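Local coordinates for ribulose-1,5-bisphosphate carboxylase/oxygenase large subunit (Rhodopseudomonas palustris, PDB 3QFW), which is a Rubisco-like protein, built on the fold of the carbon-fixing enzyme and probably a magnesium-dependent enzyme whose own substrate remains uncertain, at residues Glu103-Ala106 with His107-Thr110; Ser175-Ala178 with Glu179-Ala182; Lys186-Arg189 with Glu190-Ala194; Ala299-Gln302 with Ala303-Pro307. One frame throughout, in Å; residues are numbered along the deposited sequence.

In the fold
All four contacts are local, each made within one continuous piece of chain. Contact 1 lies at the surface, where the chain leaves the antiparallel sheet for helix 106-112. The other three are partly buried, each with one side packed inside the barrel domain: contacts 2 and 3 are the start and the later part of helix 177-195, with centres about 17 Å apart, and contact 4 is the end of helix 294-305, nearest to the centre of the chain. Contact 1 is mainly aliphatic and aromatic packing, contact 2 turns on a buried arginine, contact 3 sets an anchored asparagine against a solvent-side charged pair, and contact 4 ends a helix, with weak bifurcated bonds in its last turn.

Contact 1: Glu103-Ala106 with His107-Thr110; sequences ELPA and HYLT
Pro-105 and Tyr-108 lie side by side and point the same way, the proline ring running along one side of the phenol. Its CD comes within 3.6 Å of CD1 of Tyr-108, and CG reaches CE1 at 3.8 Å. The carbonyl oxygen of Pro-105 is near the plane of the tyrosine ring, at its edge, and also accepts the backbone N of Tyr-108 (2.9 Å, N-H...O 153°).

Leu-104 meets Tyr-108 differently, crossing it at about a right angle. Its CD2 sits over one face of the ring, 4.2 Å above the plane and toward the rim, while its CB touches Tyr-108 CB at 3.9 Å. On the opposite face is NE2 of the neighbouring His-107, 3.4 Å above the plane and also toward the rim. The histidine reaches there because its CG stands between the backbone N and the carbonyl carbon (chi1 83°), which also sets ND1 against Pro-105 CB. Tyr-108 is thus flanked on both faces and one edge, and its hydroxyl bonds to the oxygen of Ala-76.

Farther on, CD1 of Leu-109 closes on Leu-104 CB at 4.0 Å, and both leucines rest on Leu-275 of helix 265-276. The oxygen of Ala-106 takes Thr-110 N at 3.2 Å, with a weak second bond from OG1. Leu-104, Pro-105 and Tyr-108 all touch Ile-8 of the antiparallel sheet, so this first helical turn sits at the junction between the N-terminal domain and the barrel domain characteristic of Rubisco-type chains.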
# COMPACT_ATOMS: atom_id res chain seq x y z
N GLU B 103 11.51 9.37 -13.95
CA GLU B 103 12.28 9.02 -15.13
C GLU B 103 13.33 8.00 -14.70
O GLU B 103 14.29 8.35 -14.02
CB GLU B 103 12.95 10.26 -15.74
CG GLU B 103 12.00 11.40 -16.05
CD GLU B 103 12.70 12.62 -16.63
OE1 GLU B 103 13.93 12.58 -16.80
OE2 GLU B 103 12.01 13.62 -16.92
N LEU B 104 13.13 6.75 -15.09
CA LEU B 104 14.02 5.65 -14.72
C LEU B 104 15.04 5.38 -15.81
O LEU B 104 14.71 5.41 -17.00
CB LEU B 104 13.22 4.37 -14.50
CG LEU B 104 12.20 4.36 -13.36
CD1 LEU B 104 11.29 3.15 -13.50
CD2 LEU B 104 12.89 4.37 -11.98
N PRO B 105 16.30 5.11 -15.41
CA PRO B 105 17.34 4.56 -16.28
C PRO B 105 16.82 3.33 -17.01
O PRO B 105 16.08 2.53 -16.43
CB PRO B 105 18.44 4.17 -15.30
CG PRO B 105 18.30 5.16 -14.21
CD PRO B 105 16.82 5.39 -14.06
N ALA B 106 17.21 3.19 -18.27
CA ALA B 106 16.73 2.10 -19.12
C ALA B 106 16.87 0.72 -18.49
O ALA B 106 16.07 -0.16 -18.77
CB ALA B 106 17.45 2.14 -20.48
N HIS B 107 17.88 0.51 -17.66
CA HIS B 107 18.06 -0.82 -17.08
C HIS B 107 16.90 -1.23 -16.16
O HIS B 107 16.66 -2.42 -15.97
CB HIS B 107 19.44 -0.97 -16.40
CG HIS B 107 19.51 -0.45 -15.01
ND1 HIS B 107 20.04 0.79 -14.70
CD2 HIS B 107 19.14 -1.00 -13.82
CE1 HIS B 107 19.99 0.98 -13.40
NE2 HIS B 107 19.45 -0.09 -12.84
N TYR B 108 16.17 -0.26 -15.62
CA TYR B 108 15.00 -0.57 -14.81
C TYR B 108 13.88 -1.13 -15.68
O TYR B 108 13.18 -2.06 -15.30
CB TYR B 108 14.48 0.66 -14.06
CG TYR B 108 15.34 1.05 -12.88
CD1 TYR B 108 16.39 1.93 -13.05
CD2 TYR B 108 15.11 0.53 -11.62
CE1 TYR B 108 17.19 2.29 -12.00
CE2 TYR B 108 15.92 0.89 -10.55
CZ TYR B 108 16.95 1.78 -10.75
OH TYR B 108 17.77 2.15 -9.73
N LEU B 109 13.70 -0.54 -16.86
CA LEU B 109 12.64 -1.01 -17.73
C LEU B 109 12.91 -2.44 -18.19
O LEU B 109 12.00 -3.24 -18.29
CB LEU B 109 12.46 -0.06 -18.92
CG LEU B 109 11.58 1.17 -18.65
CD1 LEU B 109 12.13 2.07 -17.53
CD2 LEU B 109 11.34 1.95 -19.95
N THR B 110 14.18 -2.77 -18.45
CA THR B 110 14.49 -4.11 -18.95
C THR B 110 14.32 -5.13 -17.84
O THR B 110 13.82 -6.23 -18.06
CB THR B 110 15.92 -4.20 -19.52
OG1 THR B 110 16.13 -3.14 -20.46
CG2 THR B 110 16.13 -5.53 -20.22

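Contact 2: Ser175-Ala178 with Glu179-Ala182; sequences SPFA and ERAA
Phe-177 and Arg-180 cross at about a right angle on the buried side of the first turn of helix 177-195, the helix of a beta-alpha-beta unit in the barrel that joins strand 162-165 to strand 200-202. Pro-176 holds the N-cap position, and its oxygen receives the N of Arg-180 at 2.9 Å in a nearly straight bond (167°).

The tight part is the arginine. CG of Arg-180 is anti to the backbone N (chi1 174°), and a bend at chi3 brings the guanidinium back beside the chain preceding the helix. There NH2 approaches CD1 of Phe-177 at 3.4 Å, with the ring and guanidinium planes 89° apart. The group is fixed from outside as well: NE forms a salt bridge with Asp-165, at the end of the strand before the helix, and NH2 bonds to the oxygen of Ala-170. These partners would probably stabilise its positive charge in a buried setting. On the next turn CB of Ala-181 lies over one face of the phenyl, 4.2 Å from CE2, and the phenylalanine also packs on Val-218 and Ile-219 of helix 209-222.

The solvent side is looser. Ala-178 and Glu-179 are exposed, and the glutamate chain bends at chi2, folding back over the proline instead of reaching outward. Its OE1 lies 3.1 Å from Pro-176 CB and 3.7 Å from Ala-178 CB, both contacts with carbon.

At the buried end, the oxygen of Ser-175 lies in the guanidinium plane, at its edge, 2.7 Å from NH1 of Arg-180.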
# COMPACT_ATOMS: atom_id res chain seq x y z
N SER B 175 -18.72 -17.14 -1.58
CA SER B 175 -18.40 -17.60 -2.92
C SER B 175 -16.89 -17.70 -3.00
O SER B 175 -16.23 -16.82 -3.57
CB SER B 175 -18.94 -16.63 -3.99
OG SER B 175 -18.35 -15.34 -3.89
N PRO B 176 -16.34 -18.76 -2.40
CA PRO B 176 -14.90 -18.98 -2.28
C PRO B 176 -14.23 -18.93 -3.65
O PRO B 176 -14.85 -19.33 -4.62
CB PRO B 176 -14.82 -20.40 -1.71
CG PRO B 176 -16.10 -20.56 -0.94
CD PRO B 176 -17.12 -19.83 -1.75
N PHE B 177 -12.98 -18.48 -3.70
CA PHE B 177 -12.28 -18.31 -4.97
C PHE B 177 -12.38 -19.53 -5.87
O PHE B 177 -12.70 -19.40 -7.05
CB PHE B 177 -10.80 -17.95 -4.77
CG PHE B 177 -10.09 -17.68 -6.06
CD1 PHE B 177 -10.09 -16.40 -6.61
CD2 PHE B 177 -9.48 -18.70 -6.76
CE1 PHE B 177 -9.46 -16.15 -7.83
CE2 PHE B 177 -8.85 -18.45 -7.98
CZ PHE B 177 -8.84 -17.17 -8.51
N ALA B 178 -12.09 -20.71 -5.32
CA ALA B 178 -12.08 -21.92 -6.15
C ALA B 178 -13.43 -22.17 -6.81
O ALA B 178 -13.53 -22.32 -8.03
CB ALA B 178 -11.63 -23.12 -5.34
N GLU B 179 -14.48 -22.20 -5.99
CA GLU B 179 -15.84 -22.41 -6.48
C GLU B 179 -16.28 -21.34 -7.49
O GLU B 179 -16.90 -21.66 -8.51
CB GLU B 179 -16.83 -22.46 -5.32
CG GLU B 179 -16.81 -23.76 -4.53
CD GLU B 179 -15.72 -23.81 -3.47
OE1 GLU B 179 -14.83 -22.93 -3.47
OE2 GLU B 179 -15.75 -24.74 -2.63
N ARG B 180 -15.96 -20.08 -7.21
CA ARG B 180 -16.34 -18.98 -8.11
C ARG B 180 -15.65 -19.05 -9.47
O ARG B 180 -16.28 -18.88 -10.53
CB ARG B 180 -16.05 -17.63 -7.45
CG ARG B 180 -16.27 -16.43 -8.36
CD ARG B 180 -16.13 -15.11 -7.61
NE ARG B 180 -14.74 -14.69 -7.42
CZ ARG B 180 -14.08 -14.79 -6.27
NH1 ARG B 180 -14.66 -15.32 -5.21
NH2 ARG B 180 -12.82 -14.36 -6.18
N ALA B 181 -14.34 -19.30 -9.46
CA ALA B 181 -13.58 -19.36 -10.70
C ALA B 181 -14.12 -20.48 -11.58
O ALA B 181 -14.22 -20.33 -12.80
CB ALA B 181 -12.10 -19.57 -10.40
N ALA B 182 -14.48 -21.60 -10.96
CA ALA B 182 -15.00 -22.73 -11.72
C ALA B 182 -16.35 -22.39 -12.35
O ALA B 182 -16.50 -22.44 -13.57
CB ALA B 182 -15.12 -23.96 -10.83

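Contact 3: Lys186-Arg189 with Glu190-Ala194; sequences KAVR and EANAA
The oxygen of Val-188 accepts the backbone N of Asn-192 at 2.9 Å (N-H...O 162°), and the asparagine side chain folds over the same oxygen. With CG anti to its own carbonyl carbon (chi1 -78°), the amide turns back toward the preceding turn, CG coming 3.3 Å from Val-188 O. The valine and asparagine side chains run alongside each other, ND2 lying 4.0 Å from CG1 of Val-188. OD1 is taken by the backbone N of Thr-199, just ahead of strand 200-202, so the amide ties the late part of helix 177-195 to the next strand of this beta-alpha-beta unit of the barrel. A leucine in its place would probably leave Thr-199 N without that acceptor and the turn into the strand less firmly held. Ala-187, Val-188 and Ala-191 pack on helix 145-157, where His-153 ND1 bonds to Ala-187 O.

On the exposed side, Lys-186 bends at chi2 (87°) toward Glu-190. Their meeting is chiefly through carbon: CE of Lys-186 is 3.2 Å from OE1 of Glu-190, whereas NZ stays 4.3 Å from that oxygen, too far for a salt bridge. CG of Glu-190 lies 3.1 Å from Lys-186 O.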
# COMPACT_ATOMS: atom_id res chain seq x y z
N LYS B 186 -16.48 -21.64 -16.38
CA LYS B 186 -17.32 -22.57 -17.12
C LYS B 186 -18.38 -21.82 -17.91
O LYS B 186 -18.59 -22.09 -19.09
CB LYS B 186 -18.00 -23.54 -16.16
CG LYS B 186 -18.99 -24.50 -16.81
CD LYS B 186 -18.30 -25.75 -17.33
CE LYS B 186 -19.30 -26.83 -17.70
NZ LYS B 186 -18.63 -28.12 -18.02
N ALA B 187 -19.04 -20.89 -17.24
CA ALA B 187 -20.13 -20.12 -17.85
C ALA B 187 -19.65 -19.25 -19.01
O ALA B 187 -20.37 -19.06 -19.99
CB ALA B 187 -20.84 -19.28 -16.79
N VAL B 188 -18.44 -18.71 -18.90
CA VAL B 188 -17.89 -17.87 -19.96
C VAL B 188 -17.50 -18.71 -21.18
O VAL B 188 -17.73 -18.29 -22.32
CB VAL B 188 -16.68 -17.04 -19.46
CG1 VAL B 188 -15.93 -16.41 -20.62
CG2 VAL B 188 -17.15 -15.96 -18.49
N ARG B 189 -16.94 -19.89 -20.94
CA ARG B 189 -16.60 -20.81 -22.02
C ARG B 189 -17.84 -21.22 -22.83
O ARG B 189 -17.82 -21.21 -24.05
CB ARG B 189 -15.90 -22.06 -21.48
CG ARG B 189 -14.47 -21.83 -21.07
CD ARG B 189 -13.63 -21.31 -22.23
NE ARG B 189 -12.81 -22.37 -22.82
CZ ARG B 189 -11.92 -22.17 -23.79
NH1 ARG B 189 -11.73 -20.95 -24.28
NH2 ARG B 189 -11.21 -23.18 -24.26
N GLU B 190 -18.90 -21.60 -22.12
CA GLU B 190 -20.13 -22.03 -22.77
C GLU B 190 -20.67 -20.93 -23.67
O GLU B 190 -21.03 -21.17 -24.82
CB GLU B 190 -21.16 -22.46 -21.72
CG GLU B 190 -20.65 -23.58 -20.83
CD GLU B 190 -21.67 -24.06 -19.81
OE1 GLU B 190 -21.56 -25.22 -19.38
OE2 GLU B 190 -22.59 -23.28 -19.46
N ALA B 191 -20.70 -19.71 -23.14
CA ALA B 191 -21.12 -18.55 -23.91
C ALA B 191 -20.25 -18.37 -25.15
O ALA B 191 -20.76 -18.14 -26.24
CB ALA B 191 -21.08 -17.30 -23.04
N ASN B 192 -18.93 -18.47 -24.98
CA ASN B 192 -18.00 -18.38 -26.10
C ASN B 192 -18.33 -19.40 -27.19
O ASN B 192 -18.32 -19.08 -28.38
CB ASN B 192 -16.55 -18.57 -25.65
CG ASN B 192 -15.97 -17.32 -24.99
OD1 ASN B 192 -16.54 -16.24 -25.08
ND2 ASN B 192 -14.83 -17.48 -24.34
N ALA B 193 -18.61 -20.63 -26.78
CA ALA B 193 -18.88 -21.70 -27.73
C ALA B 193 -20.14 -21.41 -28.54
O ALA B 193 -20.15 -21.55 -29.75
CB ALA B 193 -19.00 -23.04 -27.01
N ALA B 194 -21.20 -21.00 -27.86
CA ALA B 194 -22.49 -20.76 -28.50
C ALA B 194 -22.45 -19.59 -29.49
O ALA B 194 -23.12 -19.62 -30.53
CB ALA B 194 -23.57 -20.51 -27.44

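Contact 4: Ala299-Gln302 with Ala303-Pro307; sequences ALAQ and AARDP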
# COMPACT_ATOMS: atom_id res chain seq x y z
N ALA B 299 -3.60 11.83 -19.34
CA ALA B 299 -2.20 11.55 -19.01
C ALA B 299 -2.02 10.08 -18.60
O ALA B 299 -1.03 9.45 -18.94
CB ALA B 299 -1.72 12.47 -17.91
N LEU B 300 -2.99 9.56 -17.85
CA LEU B 300 -3.01 8.17 -17.45
C LEU B 300 -3.07 7.24 -18.66
O LEU B 300 -2.29 6.29 -18.78
CB LEU B 300 -4.19 7.92 -16.50
CG LEU B 300 -4.37 6.52 -15.90
CD1 LEU B 300 -3.05 5.83 -15.85
CD2 LEU B 300 -5.00 6.59 -14.50
N ALA B 301 -4.00 7.52 -19.57
CA ALA B 301 -4.07 6.76 -20.81
C ALA B 301 -2.73 6.77 -21.55
O ALA B 301 -2.25 5.72 -22.01
CB ALA B 301 -5.19 7.32 -21.70
N GLN B 302 -2.11 7.94 -21.66
CA GLN B 302 -0.86 8.07 -22.41
C GLN B 302 0.31 7.36 -21.72
O GLN B 302 1.14 6.74 -22.37
CB GLN B 302 -0.52 9.55 -22.64
CG GLN B 302 -1.51 10.27 -23.55
CD GLN B 302 -1.36 11.78 -23.52
OE1 GLN B 302 -0.72 12.33 -22.63
NE2 GLN B 302 -1.98 12.45 -24.48
N ALA B 303 0.35 7.45 -20.40
CA ALA B 303 1.39 6.75 -19.65
C ALA B 303 1.26 5.24 -19.87
O ALA B 303 2.26 4.52 -19.94
CB ALA B 303 1.30 7.10 -18.19
N ALA B 304 0.03 4.77 -20.02
CA ALA B 304 -0.20 3.34 -20.22
C ALA B 304 0.20 2.89 -21.63
O ALA B 304 0.71 1.78 -21.81
CB ALA B 304 -1.65 3.00 -19.96
N ARG B 305 -0.02 3.76 -22.61
CA ARG B 305 0.03 3.38 -24.04
C ARG B 305 1.30 3.76 -24.78
O ARG B 305 1.72 3.06 -25.71
CB ARG B 305 -1.06 4.11 -24.79
CG ARG B 305 -2.48 3.74 -24.56
CD ARG B 305 -3.27 4.78 -25.31
NE ARG B 305 -4.71 4.63 -25.20
CZ ARG B 305 -5.57 5.63 -25.34
NH1 ARG B 305 -5.12 6.86 -25.57
NH2 ARG B 305 -6.86 5.40 -25.22
N ASP B 306 1.86 4.91 -24.44
CA ASP B 306 2.90 5.52 -25.26
C ASP B 306 4.25 4.81 -25.17
O ASP B 306 4.47 3.99 -24.27
CB ASP B 306 3.03 7.01 -24.94
CG ASP B 306 1.78 7.80 -25.34
OD1 ASP B 306 0.94 7.24 -26.07
OD2 ASP B 306 1.64 8.97 -24.93
N PRO B 307 5.15 5.09 -26.12
CA PRO B 307 6.49 4.49 -26.05
C PRO B 307 7.09 4.65 -24.65
O PRO B 307 7.00 5.72 -24.05
CB PRO B 307 7.28 5.30 -27.07
CG PRO B 307 6.25 5.69 -28.10
CD PRO B 307 5.01 5.99 -27.28
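The backbone keeps its helical bonds up to Gln-302 O, which takes the N of Asp-306 at 2.9 Å (N-H...O 161°), and Asp-306 is then the first residue to leave helical torsions. This is the C-terminal end of helix 294-305, which in the barrel forms a beta-alpha-beta unit with strands 280-284 and 315-319. The last turn is slightly distorted: phi of Arg-305 widens to -102°, and its N is shared between two weak bonds, to Ala-301 O at 3.0 Å and to Gln-302 O at 3.2 Å. Earlier, Ala-303 N reaches Ala-299 O at 2.8 Å in a firmer bond.

Gln-302 and Asp-306 lie side by side and point the same way, amide and carboxylate planes 34° apart. OD2 of the aspartate presses against Gln-302 CB at 3.2 Å, and also stands 3.4 Å from Gln-302 O, two acceptors that give no bond. An alanine at Asp-306 would probably keep the backbone bond but remove the carboxylate that flanks CB and CG of Gln-302, leaving that chain freer to turn. Arg-274, from helix 265-276, binds the oxygens of Ala-303 and Asp-306 and so closes off the helix end, probably offsetting the negative pole of its dipole.

Toward the interior, Ala-301, Ala-304 and Arg-305 touch Pro-316 of the following strand. The arginine chain runs extended from CG to NE, whose hydrogen bond goes to Asp-337 O. It passes over the preceding turn, where Ala-301 CB sits over one guanidinium face, toward the rim, 3.9 Å from NH1.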